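Local coordinates for DNA methyltransferase (Nicotiana tabacum, PDB 4ONQ), which probably transfers methyl groups from S-adenosyl-L-methionine to cytosine C5 in DNA, this chain being its catalytic domain with bound sinefungin, at residues P38-E43 / G81-L86; F211-V216 / E244-R249; V233-S238 / L309-S314; N255-V260 / G281-F286. The protein carries 5 engineered substitutions. All coordinates share one frame; numbering follows the deposited sequence.

Followed from the N terminus, the chain first closes interaction 1, in which strands 39-45 and 79-84 pair at one side of the central sheet. Interaction 2 opens much later, at the start of helix 213-220, and crosses interaction 3: strand 231-236 enters before helix 242-249 completes interaction 2, and it waits for strand 309-312 to complete interaction 3. Interaction 4, between strands 254-260 and 282-286, is nested inside that last loop. Strand 39-45 lies beside strand 309-312, and strand 231-236 beside strand 254-260, so interactions 1, 3 and 4 run across a single sheet. Interactions 2, 3 and 4 all touch sinefungin.

Interaction 1 (P38-E43 / G81-L86); sequences PFFYYE and GYIHNL
Tyr42 and Ile83 face each other as the hydrogen-bonded pair of two antiparallel strands, with Tyr42 N to Ile83 O and Ile83 N to Tyr42 O both 2.9 Å. Non-hydrogen-bonded pairs, Tyr41 with His84 and Glu43 with Tyr82, stand on either side of it. Where the second strand ends, a side-chain amide continues the polar pairing. Asn85 has CG between the backbone N and the carbonyl carbon (chi1 63°), which brings its amide up to the backbone of Pro38 and Phe40. OD1 accepts from Phe40 N at 2.7 Å, the donor tilted 30° from the carbonyl plane. ND2 gives a straight bond, 3.2 Å long, to a lone pair of Pro38 O, and also binds Ala34 O.

The aromatic contacts gather Tyr41, Tyr82 and His84 into a cluster. Tyr41 lays its OH 3.0 Å from Tyr82 CD1, the two rings oblique at 33°, while the His84 ring is slid aside from the Tyr41 ring. Alongside, Glu43 CG runs 3.5 Å from Tyr82 CE1.

Apolar packing completes the contact. Phe39 CD1 meets Leu86 CD2 at 3.6 Å, and Asn85 O lies in plane at the edge of the Phe39 ring. Phe40 CE1 approaches Ile83 CG2 at 3.9 Å on the side of the sheet that helix 337-352 covers.

Several polar ends have partners outside the two segments: Tyr41 OH is bonded to His219, His84 NE2 to Glu66, and Glu43 forms a salt bridge with Arg80. The chemistry implies a firm join within the methyltransferase sheet, with the Asn85 amide gripped at both ends and standing in for a backbone peptide.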
# COMPACT_ATOMS: atom_id res chain seq x y z
N PRO A 38 -5.41 -10.08 19.12
CA PRO A 38 -5.47 -10.28 17.67
C PRO A 38 -4.11 -10.09 17.01
O PRO A 38 -3.15 -9.70 17.68
CB PRO A 38 -6.36 -9.13 17.22
CG PRO A 38 -5.97 -8.02 18.15
CD PRO A 38 -5.70 -8.69 19.49
N PHE A 39 -4.03 -10.38 15.72
CA PHE A 39 -2.88 -10.00 14.92
C PHE A 39 -3.04 -8.54 14.53
O PHE A 39 -4.15 -8.09 14.27
CB PHE A 39 -2.77 -10.85 13.66
CG PHE A 39 -2.21 -12.22 13.90
CD1 PHE A 39 -0.88 -12.39 14.24
CD2 PHE A 39 -3.02 -13.35 13.78
CE1 PHE A 39 -0.36 -13.65 14.46
CE2 PHE A 39 -2.50 -14.61 14.00
CZ PHE A 39 -1.17 -14.76 14.34
N PHE A 40 -1.94 -7.79 14.52
CA PHE A 40 -2.04 -6.40 14.09
C PHE A 40 -0.97 -6.05 13.07
O PHE A 40 0.13 -6.60 13.08
CB PHE A 40 -2.05 -5.42 15.27
CG PHE A 40 -0.70 -5.19 15.89
CD1 PHE A 40 0.13 -4.18 15.42
CD2 PHE A 40 -0.27 -5.96 16.96
CE1 PHE A 40 1.37 -3.95 16.00
CE2 PHE A 40 0.97 -5.73 17.55
CZ PHE A 40 1.78 -4.73 17.07
N TYR A 41 -1.31 -5.10 12.21
CA TYR A 41 -0.45 -4.72 11.10
C TYR A 41 -0.57 -3.21 10.95
O TYR A 41 -1.64 -2.69 10.65
CB TYR A 41 -0.93 -5.43 9.84
CG TYR A 41 -0.02 -5.32 8.64
CD1 TYR A 41 1.07 -6.19 8.48
CD2 TYR A 41 -0.26 -4.38 7.64
CE1 TYR A 41 1.89 -6.11 7.36
CE2 TYR A 41 0.54 -4.28 6.53
CZ TYR A 41 1.62 -5.14 6.39
OH TYR A 41 2.40 -5.03 5.26
N TYR A 42 0.53 -2.50 11.19
CA TYR A 42 0.57 -1.05 11.08
C TYR A 42 1.58 -0.62 10.03
O TYR A 42 2.71 -1.09 10.02
CB TYR A 42 0.91 -0.40 12.43
CG TYR A 42 0.92 1.11 12.33
CD1 TYR A 42 -0.27 1.82 12.27
CD2 TYR A 42 2.11 1.81 12.24
CE1 TYR A 42 -0.27 3.18 12.15
CE2 TYR A 42 2.11 3.19 12.12
CZ TYR A 42 0.91 3.87 12.07
OH TYR A 42 0.88 5.24 11.95
N GLU A 43 1.18 0.31 9.17
CA GLU A 43 2.06 0.78 8.11
C GLU A 43 2.33 2.27 8.24
O GLU A 43 1.42 3.06 8.48
CB GLU A 43 1.43 0.49 6.74
CG GLU A 43 2.21 1.06 5.56
CD GLU A 43 1.43 2.10 4.78
OE1 GLU A 43 0.45 2.64 5.32
OE2 GLU A 43 1.80 2.36 3.61
N GLY A 81 7.73 1.33 6.59
CA GLY A 81 7.98 0.57 7.80
C GLY A 81 6.69 -0.06 8.30
O GLY A 81 5.68 0.63 8.47
N TYR A 82 6.72 -1.37 8.51
CA TYR A 82 5.55 -2.10 8.99
C TYR A 82 5.79 -2.68 10.38
O TYR A 82 6.68 -3.49 10.58
CB TYR A 82 5.19 -3.24 8.03
CG TYR A 82 4.99 -2.80 6.60
CD1 TYR A 82 3.72 -2.47 6.12
CD2 TYR A 82 6.06 -2.72 5.72
CE1 TYR A 82 3.54 -2.08 4.80
CE2 TYR A 82 5.89 -2.33 4.41
CZ TYR A 82 4.63 -2.00 3.95
OH TYR A 82 4.48 -1.61 2.64
N ILE A 83 4.98 -2.25 11.35
CA ILE A 83 5.04 -2.82 12.68
C ILE A 83 3.95 -3.88 12.79
O ILE A 83 2.78 -3.58 12.60
CB ILE A 83 4.76 -1.76 13.75
CG1 ILE A 83 5.69 -0.56 13.58
CG2 ILE A 83 4.87 -2.37 15.15
CD1 ILE A 83 6.97 -0.67 14.38
N HIS A 84 4.33 -5.11 13.10
CA HIS A 84 3.34 -6.18 13.20
C HIS A 84 3.76 -7.30 14.14
O HIS A 84 4.91 -7.36 14.58
CB HIS A 84 3.02 -6.73 11.81
CG HIS A 84 4.21 -7.29 11.09
ND1 HIS A 84 4.60 -8.61 11.20
CD2 HIS A 84 5.11 -6.70 10.26
CE1 HIS A 84 5.68 -8.81 10.46
NE2 HIS A 84 6.00 -7.67 9.88
N ASN A 85 2.82 -8.18 14.45
CA ASN A 85 3.08 -9.33 15.31
C ASN A 85 2.76 -10.65 14.60
O ASN A 85 2.39 -11.63 15.24
CB ASN A 85 2.29 -9.21 16.62
CG ASN A 85 0.78 -9.22 16.40
OD1 ASN A 85 0.29 -9.16 15.27
ND2 ASN A 85 0.03 -9.29 17.50
N LEU A 86 2.91 -10.65 13.28
CA LEU A 86 2.65 -11.83 12.47
C LEU A 86 3.85 -12.74 12.48
O LEU A 86 4.97 -12.28 12.70
CB LEU A 86 2.38 -11.41 11.02
CG LEU A 86 1.27 -10.39 10.79
CD1 LEU A 86 1.37 -9.76 9.41
CD2 LEU A 86 -0.08 -11.06 10.99

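Interaction 2 (F211-V216 / E244-R249); sequences FQVDTV and EVALYR. With SFG (sinefungin), chain C.
Val213 and Ala246, their CA atoms 5.5 Å apart, mark where two helices meet in this Rossmann-like methyltransferase domain: the first turn of helix 213-220 lies against the end of helix 242-249. Gln212 is the N-cap of the former. Its OE1 takes Thr215 N at 2.9 Å, nearly along the C=O axis, and Thr215 OG1 as a second donor. Its NE2 reaches the anti lone pair of Asp214 OD2 at 2.7 Å, so both ends of the amide are held.

Between the helices the packing is apolar. Val213 holds CG1 anti to the backbone N (chi1 175°), which sets this methyl 3.9 Å from Ala246 CA and also against Val245 CG1. Val216 CG1 adds a contact with Ala246 CB.

Just ahead of the cap, Phe211 serves the ligand pocket: its backbone N donates to sinefungin O at 3.0 Å, and sinefungin N sits 4.0 Å above the plane of the Phe211 ring, over its centre. An alanine here would keep the backbone donor but would probably leave that amino group without its aromatic face and freer to shift.

Asp214 OD1 and Arg249 NH1 form a long salt bridge of 3.8 Å, carboxylate and guanidinium planes 82° apart.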
# COMPACT_ATOMS: atom_id res chain seq x y z
N PHE A 211 -2.17 1.20 0.16
CA PHE A 211 -1.17 0.14 0.30
C PHE A 211 -0.71 -0.27 -1.09
O PHE A 211 -1.45 -0.13 -2.06
CB PHE A 211 -1.79 -1.11 0.93
CG PHE A 211 -2.05 -1.01 2.39
CD1 PHE A 211 -1.21 -0.29 3.22
CD2 PHE A 211 -3.14 -1.66 2.95
CE1 PHE A 211 -1.46 -0.22 4.58
CE2 PHE A 211 -3.40 -1.59 4.31
CZ PHE A 211 -2.55 -0.87 5.12
N GLN A 212 0.51 -0.80 -1.19
CA GLN A 212 0.86 -1.59 -2.36
C GLN A 212 0.40 -3.00 -2.04
O GLN A 212 0.90 -3.62 -1.11
CB GLN A 212 2.36 -1.54 -2.63
CG GLN A 212 2.75 -1.84 -4.08
CD GLN A 212 2.53 -3.29 -4.46
OE1 GLN A 212 2.82 -4.19 -3.69
NE2 GLN A 212 2.00 -3.51 -5.67
N VAL A 213 -0.59 -3.49 -2.78
CA VAL A 213 -1.26 -4.75 -2.45
C VAL A 213 -0.38 -6.01 -2.44
O VAL A 213 -0.56 -6.88 -1.59
CB VAL A 213 -2.52 -4.95 -3.34
CG1 VAL A 213 -3.15 -6.30 -3.09
CG2 VAL A 213 -3.52 -3.82 -3.08
N ASP A 214 0.57 -6.12 -3.37
CA ASP A 214 1.42 -7.31 -3.46
C ASP A 214 2.32 -7.44 -2.22
O ASP A 214 2.54 -8.55 -1.71
CB ASP A 214 2.28 -7.29 -4.73
CG ASP A 214 1.47 -7.16 -6.01
OD1 ASP A 214 0.97 -8.18 -6.51
OD2 ASP A 214 1.34 -6.02 -6.52
N THR A 215 2.82 -6.31 -1.74
CA THR A 215 3.69 -6.24 -0.56
C THR A 215 2.93 -6.70 0.69
O THR A 215 3.33 -7.65 1.40
CB THR A 215 4.19 -4.78 -0.35
OG1 THR A 215 4.73 -4.27 -1.57
CG2 THR A 215 5.26 -4.71 0.73
N VAL A 216 1.82 -6.03 0.94
CA VAL A 216 0.97 -6.34 2.07
C VAL A 216 0.51 -7.80 2.04
O VAL A 216 0.51 -8.47 3.06
CB VAL A 216 -0.26 -5.42 2.11
CG1 VAL A 216 -1.20 -5.84 3.23
CG2 VAL A 216 0.18 -3.97 2.27
N GLU A 244 -8.10 -5.45 2.51
CA GLU A 244 -9.16 -6.38 2.14
C GLU A 244 -8.88 -7.04 0.80
O GLU A 244 -9.13 -8.23 0.61
CB GLU A 244 -10.51 -5.64 2.12
CG GLU A 244 -10.95 -5.04 3.46
CD GLU A 244 -10.31 -3.68 3.76
OE1 GLU A 244 -9.22 -3.38 3.23
OE2 GLU A 244 -10.90 -2.91 4.55
N VAL A 245 -8.33 -6.26 -0.13
CA VAL A 245 -7.99 -6.77 -1.45
C VAL A 245 -6.82 -7.73 -1.36
O VAL A 245 -6.78 -8.74 -2.07
CB VAL A 245 -7.67 -5.62 -2.43
CG1 VAL A 245 -7.12 -6.15 -3.75
CG2 VAL A 245 -8.92 -4.79 -2.68
N ALA A 246 -5.87 -7.43 -0.48
CA ALA A 246 -4.75 -8.34 -0.24
C ALA A 246 -5.26 -9.69 0.30
O ALA A 246 -4.91 -10.74 -0.24
CB ALA A 246 -3.76 -7.71 0.73
N LEU A 247 -6.08 -9.66 1.34
CA LEU A 247 -6.66 -10.88 1.90
C LEU A 247 -7.46 -11.64 0.86
O LEU A 247 -7.42 -12.87 0.80
CB LEU A 247 -7.56 -10.56 3.09
CG LEU A 247 -6.87 -9.91 4.28
CD1 LEU A 247 -7.91 -9.39 5.27
CD2 LEU A 247 -5.92 -10.90 4.95
N TYR A 248 -8.19 -10.91 0.03
CA TYR A 248 -9.02 -11.53 -1.00
C TYR A 248 -8.18 -12.22 -2.06
O TYR A 248 -8.49 -13.33 -2.49
CB TYR A 248 -9.95 -10.50 -1.64
CG TYR A 248 -10.67 -11.00 -2.86
CD1 TYR A 248 -11.77 -11.84 -2.75
CD2 TYR A 248 -10.25 -10.64 -4.14
CE1 TYR A 248 -12.44 -12.29 -3.87
CE2 TYR A 248 -10.91 -11.09 -5.26
CZ TYR A 248 -12.01 -11.91 -5.12
OH TYR A 248 -12.67 -12.36 -6.24
N ARG A 249 -7.10 -11.58 -2.48
CA ARG A 249 -6.26 -12.15 -3.52
C ARG A 249 -5.49 -13.35 -2.98
O ARG A 249 -5.06 -14.22 -3.74
CB ARG A 249 -5.31 -11.10 -4.09
CG ARG A 249 -6.04 -9.99 -4.82
CD ARG A 249 -5.08 -9.04 -5.50
NE ARG A 249 -4.26 -9.72 -6.51
CZ ARG A 249 -3.18 -9.18 -7.06
NH1 ARG A 249 -2.78 -7.96 -6.70
NH2 ARG A 249 -2.49 -9.87 -7.96
N SFG C . -5.09 2.06 3.74
CA SFG C . -5.67 2.89 2.66
C SFG C . -5.55 2.08 1.37
O SFG C . -4.89 1.03 1.40
OXT SFG C . -6.20 2.51 0.40
CB SFG C . -4.91 4.23 2.63
CG SFG C . -5.29 4.89 3.95
CD SFG C . -4.71 6.26 4.36
NE SFG C . -3.26 6.24 4.53
C5' SFG C . -5.50 6.52 5.66
C4' SFG C . -6.91 6.61 5.02
O4' SFG C . -7.10 7.54 6.18
C3' SFG C . -7.62 7.62 4.13
O3' SFG C . -8.92 7.18 3.79
C2' SFG C . -7.63 8.85 4.95
O2' SFG C . -8.50 9.82 4.35
C1' SFG C . -8.42 8.09 6.05
N9 SFG C . -8.71 9.00 7.19
C8 SFG C . -8.30 10.24 7.43
N7 SFG C . -8.79 10.61 8.61
C5 SFG C . -9.49 9.59 9.12
C6 SFG C . -10.17 9.46 10.26
N6 SFG C . -10.18 10.51 11.08
N1 SFG C . -10.81 8.33 10.59
C2 SFG C . -10.75 7.26 9.69
N3 SFG C . -10.04 7.43 8.50
C4 SFG C . -9.40 8.58 8.25

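Interaction 3 (V233-S238 / L309-S314); sequences VLSLFS and LVIGGS. With SFG (sinefungin), chain C.
Leu234 and Val310 pair CB to CB at 3.9 Å on neighbouring parallel strands in the core of the class I methyltransferase sheet. Three backbone bonds bind the strands: Leu234 N to Leu309 O, Ile311 N to Leu234 O, and, at 2.9 Å, Leu236 N to Ile311 O. Leu234, Leu236 and Val310 pack on helix 337-352; on the other face Val233 CG1 meets Ile311 CG2, and Ser235 OG is bonded to Glu244.

Phe237, the first residue past its strand, can be followed outward. CB touches sinefungin C5' and O4', each at 3.5 Å. CG stands anti to the carbonyl carbon (chi1 -43°), and the ring branches from it to two neighbours. On one side CD1 comes to 3.2 Å from adenine N3, which lies in the plane of the ring at its edge, and CE1 continues to C2 and N1. On the other, CD2 approaches Gly313 O obliquely at 4.1 Å. A serine in its place would probably open a gap over N3 and C2, leaving that face of the adenine without its aromatic cover.

The unmodelled part after Ser314 includes Cys316, the predicted active-site residue. Sinefungin N makes a weak 3.3 Å bond to Phe237 O.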
# COMPACT_ATOMS: atom_id res chain seq x y z
N VAL A 233 -11.95 -8.86 10.46
CA VAL A 233 -10.93 -7.83 10.32
C VAL A 233 -11.41 -6.48 10.81
O VAL A 233 -12.49 -6.02 10.44
CB VAL A 233 -10.51 -7.66 8.84
CG1 VAL A 233 -9.37 -6.66 8.74
CG2 VAL A 233 -10.12 -9.00 8.25
N LEU A 234 -10.61 -5.84 11.66
CA LEU A 234 -10.82 -4.44 11.96
C LEU A 234 -9.87 -3.64 11.09
O LEU A 234 -8.67 -3.60 11.34
CB LEU A 234 -10.57 -4.15 13.44
CG LEU A 234 -10.85 -2.69 13.85
CD1 LEU A 234 -12.23 -2.30 13.39
CD2 LEU A 234 -10.72 -2.49 15.35
N SER A 235 -10.42 -3.02 10.04
CA SER A 235 -9.61 -2.23 9.12
C SER A 235 -9.75 -0.75 9.42
O SER A 235 -10.81 -0.16 9.19
CB SER A 235 -10.02 -2.52 7.68
OG SER A 235 -9.09 -1.97 6.77
N LEU A 236 -8.69 -0.15 9.94
CA LEU A 236 -8.72 1.25 10.36
C LEU A 236 -8.05 2.12 9.32
O LEU A 236 -7.01 1.74 8.79
CB LEU A 236 -8.03 1.42 11.71
CG LEU A 236 -8.62 0.61 12.86
CD1 LEU A 236 -7.81 0.79 14.13
CD2 LEU A 236 -10.07 1.03 13.10
N PHE A 237 -8.66 3.27 9.04
CA PHE A 237 -8.21 4.16 7.97
C PHE A 237 -8.05 3.35 6.69
O PHE A 237 -6.98 3.34 6.09
CB PHE A 237 -6.87 4.80 8.35
CG PHE A 237 -6.80 5.26 9.77
CD1 PHE A 237 -7.57 6.32 10.20
CD2 PHE A 237 -5.95 4.64 10.67
CE1 PHE A 237 -7.50 6.75 11.51
CE2 PHE A 237 -5.88 5.07 11.98
CZ PHE A 237 -6.66 6.13 12.40
N SER A 238 -9.12 2.67 6.29
CA SER A 238 -9.03 1.61 5.29
C SER A 238 -8.92 2.08 3.84
O SER A 238 -8.55 1.30 2.97
CB SER A 238 -10.18 0.62 5.45
OG SER A 238 -11.41 1.30 5.61
N LEU A 309 -7.61 -9.95 12.89
CA LEU A 309 -6.61 -9.01 12.41
C LEU A 309 -7.11 -7.57 12.51
O LEU A 309 -8.23 -7.27 12.10
CB LEU A 309 -6.24 -9.34 10.95
CG LEU A 309 -5.35 -8.34 10.22
CD1 LEU A 309 -3.97 -8.25 10.86
CD2 LEU A 309 -5.24 -8.69 8.75
N VAL A 310 -6.29 -6.69 13.07
CA VAL A 310 -6.55 -5.27 12.95
C VAL A 310 -5.42 -4.64 12.15
O VAL A 310 -4.24 -4.86 12.43
CB VAL A 310 -6.79 -4.57 14.32
CG1 VAL A 310 -6.24 -5.39 15.46
CG2 VAL A 310 -6.22 -3.15 14.31
N ILE A 311 -5.77 -3.89 11.13
CA ILE A 311 -4.81 -3.39 10.19
C ILE A 311 -5.11 -1.94 9.87
O ILE A 311 -6.22 -1.59 9.66
CB ILE A 311 -4.80 -4.27 8.92
CG1 ILE A 311 -3.93 -3.70 7.83
CG2 ILE A 311 -6.19 -4.43 8.38
CD1 ILE A 311 -3.74 -4.62 6.68
N GLY A 312 -4.09 -1.11 9.87
CA GLY A 312 -4.21 0.27 9.52
C GLY A 312 -2.99 0.87 8.88
O GLY A 312 -1.92 0.47 9.11
N GLY A 313 -3.21 1.88 8.08
CA GLY A 313 -2.17 2.49 7.30
C GLY A 313 -1.96 3.93 7.65
O GLY A 313 -2.36 4.39 8.69
N SER A 314 -1.37 4.67 6.74
CA SER A 314 -0.65 5.88 7.01
C SER A 314 -1.55 7.06 7.23
O SER A 314 -1.75 7.88 6.35
CB SER A 314 0.15 6.18 5.78
OG SER A 314 -0.67 6.00 4.65
N SFG C . -5.09 2.06 3.74
CA SFG C . -5.67 2.89 2.66
C SFG C . -5.55 2.08 1.37
O SFG C . -4.89 1.03 1.40
OXT SFG C . -6.20 2.51 0.40
CB SFG C . -4.91 4.23 2.63
CG SFG C . -5.29 4.89 3.95
CD SFG C . -4.71 6.26 4.36
NE SFG C . -3.26 6.24 4.53
C5' SFG C . -5.50 6.52 5.66
C4' SFG C . -6.91 6.61 5.02
O4' SFG C . -7.10 7.54 6.18
C3' SFG C . -7.62 7.62 4.13
O3' SFG C . -8.92 7.18 3.79
C2' SFG C . -7.63 8.85 4.95
O2' SFG C . -8.50 9.82 4.35
C1' SFG C . -8.42 8.09 6.05
N9 SFG C . -8.71 9.00 7.19
C8 SFG C . -8.30 10.24 7.43
N7 SFG C . -8.79 10.61 8.61
C5 SFG C . -9.49 9.59 9.12
C6 SFG C . -10.17 9.46 10.26
N6 SFG C . -10.18 10.51 11.08
N1 SFG C . -10.81 8.33 10.59
C2 SFG C . -10.75 7.26 9.69
N3 SFG C . -10.04 7.43 8.50
C4 SFG C . -9.40 8.58 8.25

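Interaction 4 (N255-V260 / G281-F286); sequences NTVVSV and GNLIHF. With SFG (sinefungin), chain C.
Strand pairing of the parallel kind joins residues 256-260 to 282-286, the two strands of a beta-alpha-beta crossover whose connecting helix is 264-276; strand 282-286 is the last strand of the sheet on this side. The short axes diverge by 21°, and the register runs without a break from Thr256 opposite Asn282 to Val260 opposite Phe286. The backbone bonds alternate between strands, among them Val257 N to Asn282 O at 3.1 Å, Ile284 N to Val257 O at 2.9 Å and Ser259 N to Ile284 O.

Ser259 O is gripped twice. Phe286 N reaches it at 2.9 Å in the regular strand pattern, and His285 ND1 adds a longer bond of 3.3 Å from above the carbonyl plane, 57° out of it. In this position His285 CE1 is 3.2 Å from Ser259 OG, and Leu283 CD1 lies over one face of the same imidazole, toward its rim.

On the opposite face of the sheet the contact is apolar. Val258, with CG1 anti to its backbone N, brings that methyl to the edge of the Phe286 ring, 3.8 Å from CD2. Val260 CG2 rests near Phe286 CB, while its CG1 is 3.9 Å from C2 of the sinefungin adenine, so the carboxyl end of the inner strand lines the cofactor pocket.

Helix 264-276 packs over Val257, Leu283 and His285 through Trp274, Arg267 and Val270. Helix 294-304 packs on Thr256, Ile284 and Phe286 on the other face, and strand 231-236 continues the sheet beyond strand 254-260.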
# COMPACT_ATOMS: atom_id res chain seq x y z
N ASN A 255 -14.93 -13.05 6.69
CA ASN A 255 -16.19 -13.23 7.36
C ASN A 255 -16.77 -11.96 7.87
O ASN A 255 -17.84 -11.59 7.53
CB ASN A 255 -16.04 -14.26 8.47
CG ASN A 255 -17.23 -14.30 9.36
OD1 ASN A 255 -17.20 -13.80 10.46
ND2 ASN A 255 -18.29 -14.92 8.90
N THR A 256 -16.03 -11.20 8.60
CA THR A 256 -16.58 -9.95 8.91
C THR A 256 -15.49 -8.90 8.80
O THR A 256 -14.40 -9.14 9.23
CB THR A 256 -17.21 -10.04 10.26
OG1 THR A 256 -18.62 -9.89 10.16
CG2 THR A 256 -16.72 -8.97 11.10
N VAL A 257 -15.76 -7.78 8.15
CA VAL A 257 -14.84 -6.65 8.12
C VAL A 257 -15.46 -5.38 8.67
O VAL A 257 -16.47 -4.94 8.22
CB VAL A 257 -14.35 -6.35 6.70
CG1 VAL A 257 -13.54 -5.08 6.67
CG2 VAL A 257 -13.54 -7.48 6.16
N VAL A 258 -14.81 -4.80 9.66
CA VAL A 258 -15.19 -3.49 10.17
C VAL A 258 -14.22 -2.45 9.63
O VAL A 258 -13.03 -2.48 9.93
CB VAL A 258 -15.23 -3.43 11.69
CG1 VAL A 258 -15.64 -2.04 12.16
CG2 VAL A 258 -16.19 -4.48 12.23
N SER A 259 -14.73 -1.55 8.81
CA SER A 259 -13.89 -0.63 8.09
C SER A 259 -14.20 0.79 8.53
O SER A 259 -15.35 1.24 8.50
CB SER A 259 -14.12 -0.78 6.58
OG SER A 259 -13.29 0.10 5.85
N VAL A 260 -13.16 1.48 8.97
CA VAL A 260 -13.30 2.83 9.45
C VAL A 260 -12.62 3.75 8.47
O VAL A 260 -11.40 3.68 8.29
CB VAL A 260 -12.68 2.99 10.84
CG1 VAL A 260 -12.89 4.40 11.34
CG2 VAL A 260 -13.30 1.97 11.78
N GLY A 281 -19.80 -12.41 3.21
CA GLY A 281 -19.57 -11.87 4.51
C GLY A 281 -20.07 -10.48 4.70
O GLY A 281 -20.66 -9.93 3.85
N ASN A 282 -19.89 -9.96 5.88
CA ASN A 282 -20.42 -8.66 6.20
C ASN A 282 -19.48 -7.47 6.23
O ASN A 282 -18.54 -7.48 6.93
CB ASN A 282 -21.01 -8.75 7.56
CG ASN A 282 -22.45 -8.87 7.50
OD1 ASN A 282 -23.00 -9.87 7.82
ND2 ASN A 282 -23.09 -7.84 7.01
N LEU A 283 -19.81 -6.42 5.52
CA LEU A 283 -18.98 -5.26 5.53
C LEU A 283 -19.64 -4.15 6.34
O LEU A 283 -20.71 -3.74 6.06
CB LEU A 283 -18.70 -4.85 4.10
CG LEU A 283 -18.09 -3.50 3.89
CD1 LEU A 283 -16.71 -3.36 4.48
CD2 LEU A 283 -18.13 -3.06 2.45
N ILE A 284 -18.96 -3.65 7.35
CA ILE A 284 -19.55 -2.62 8.17
C ILE A 284 -18.73 -1.36 8.19
O ILE A 284 -17.60 -1.38 8.59
CB ILE A 284 -19.72 -3.11 9.59
CG1 ILE A 284 -20.59 -4.33 9.58
CG2 ILE A 284 -20.39 -2.08 10.43
CD1 ILE A 284 -20.81 -4.91 10.94
N HIS A 285 -19.33 -0.25 7.81
CA HIS A 285 -18.60 1.02 7.74
C HIS A 285 -18.86 1.97 8.90
O HIS A 285 -19.99 2.14 9.35
CB HIS A 285 -18.87 1.73 6.41
CG HIS A 285 -17.88 1.39 5.33
ND1 HIS A 285 -16.52 1.54 5.48
CD2 HIS A 285 -18.07 0.92 4.07
CE1 HIS A 285 -15.91 1.17 4.37
NE2 HIS A 285 -16.83 0.80 3.50
N PHE A 286 -17.78 2.57 9.39
CA PHE A 286 -17.86 3.68 10.33
C PHE A 286 -17.10 4.84 9.74
O PHE A 286 -16.12 4.64 9.01
CB PHE A 286 -17.25 3.30 11.68
CG PHE A 286 -18.08 2.35 12.48
CD1 PHE A 286 -19.11 2.82 13.28
CD2 PHE A 286 -17.82 1.00 12.45
CE1 PHE A 286 -19.87 1.95 14.02
CE2 PHE A 286 -18.58 0.12 13.20
CZ PHE A 286 -19.61 0.60 13.98
N SFG C . -5.09 2.06 3.74
CA SFG C . -5.67 2.89 2.66
C SFG C . -5.55 2.08 1.37
O SFG C . -4.89 1.03 1.40
OXT SFG C . -6.20 2.51 0.40
CB SFG C . -4.91 4.23 2.63
CG SFG C . -5.29 4.89 3.95
CD SFG C . -4.71 6.26 4.36
NE SFG C . -3.26 6.24 4.53
C5' SFG C . -5.50 6.52 5.66
C4' SFG C . -6.91 6.61 5.02
O4' SFG C . -7.10 7.54 6.18
C3' SFG C . -7.62 7.62 4.13
O3' SFG C . -8.92 7.18 3.79
C2' SFG C . -7.63 8.85 4.95
O2' SFG C . -8.50 9.82 4.35
C1' SFG C . -8.42 8.09 6.05
N9 SFG C . -8.71 9.00 7.19
C8 SFG C . -8.30 10.24 7.43
N7 SFG C . -8.79 10.61 8.61
C5 SFG C . -9.49 9.59 9.12
C6 SFG C . -10.17 9.46 10.26
N6 SFG C . -10.18 10.51 11.08
N1 SFG C . -10.81 8.33 10.59
C2 SFG C . -10.75 7.26 9.69
N3 SFG C . -10.04 7.43 8.50
C4 SFG C . -9.40 8.58 8.25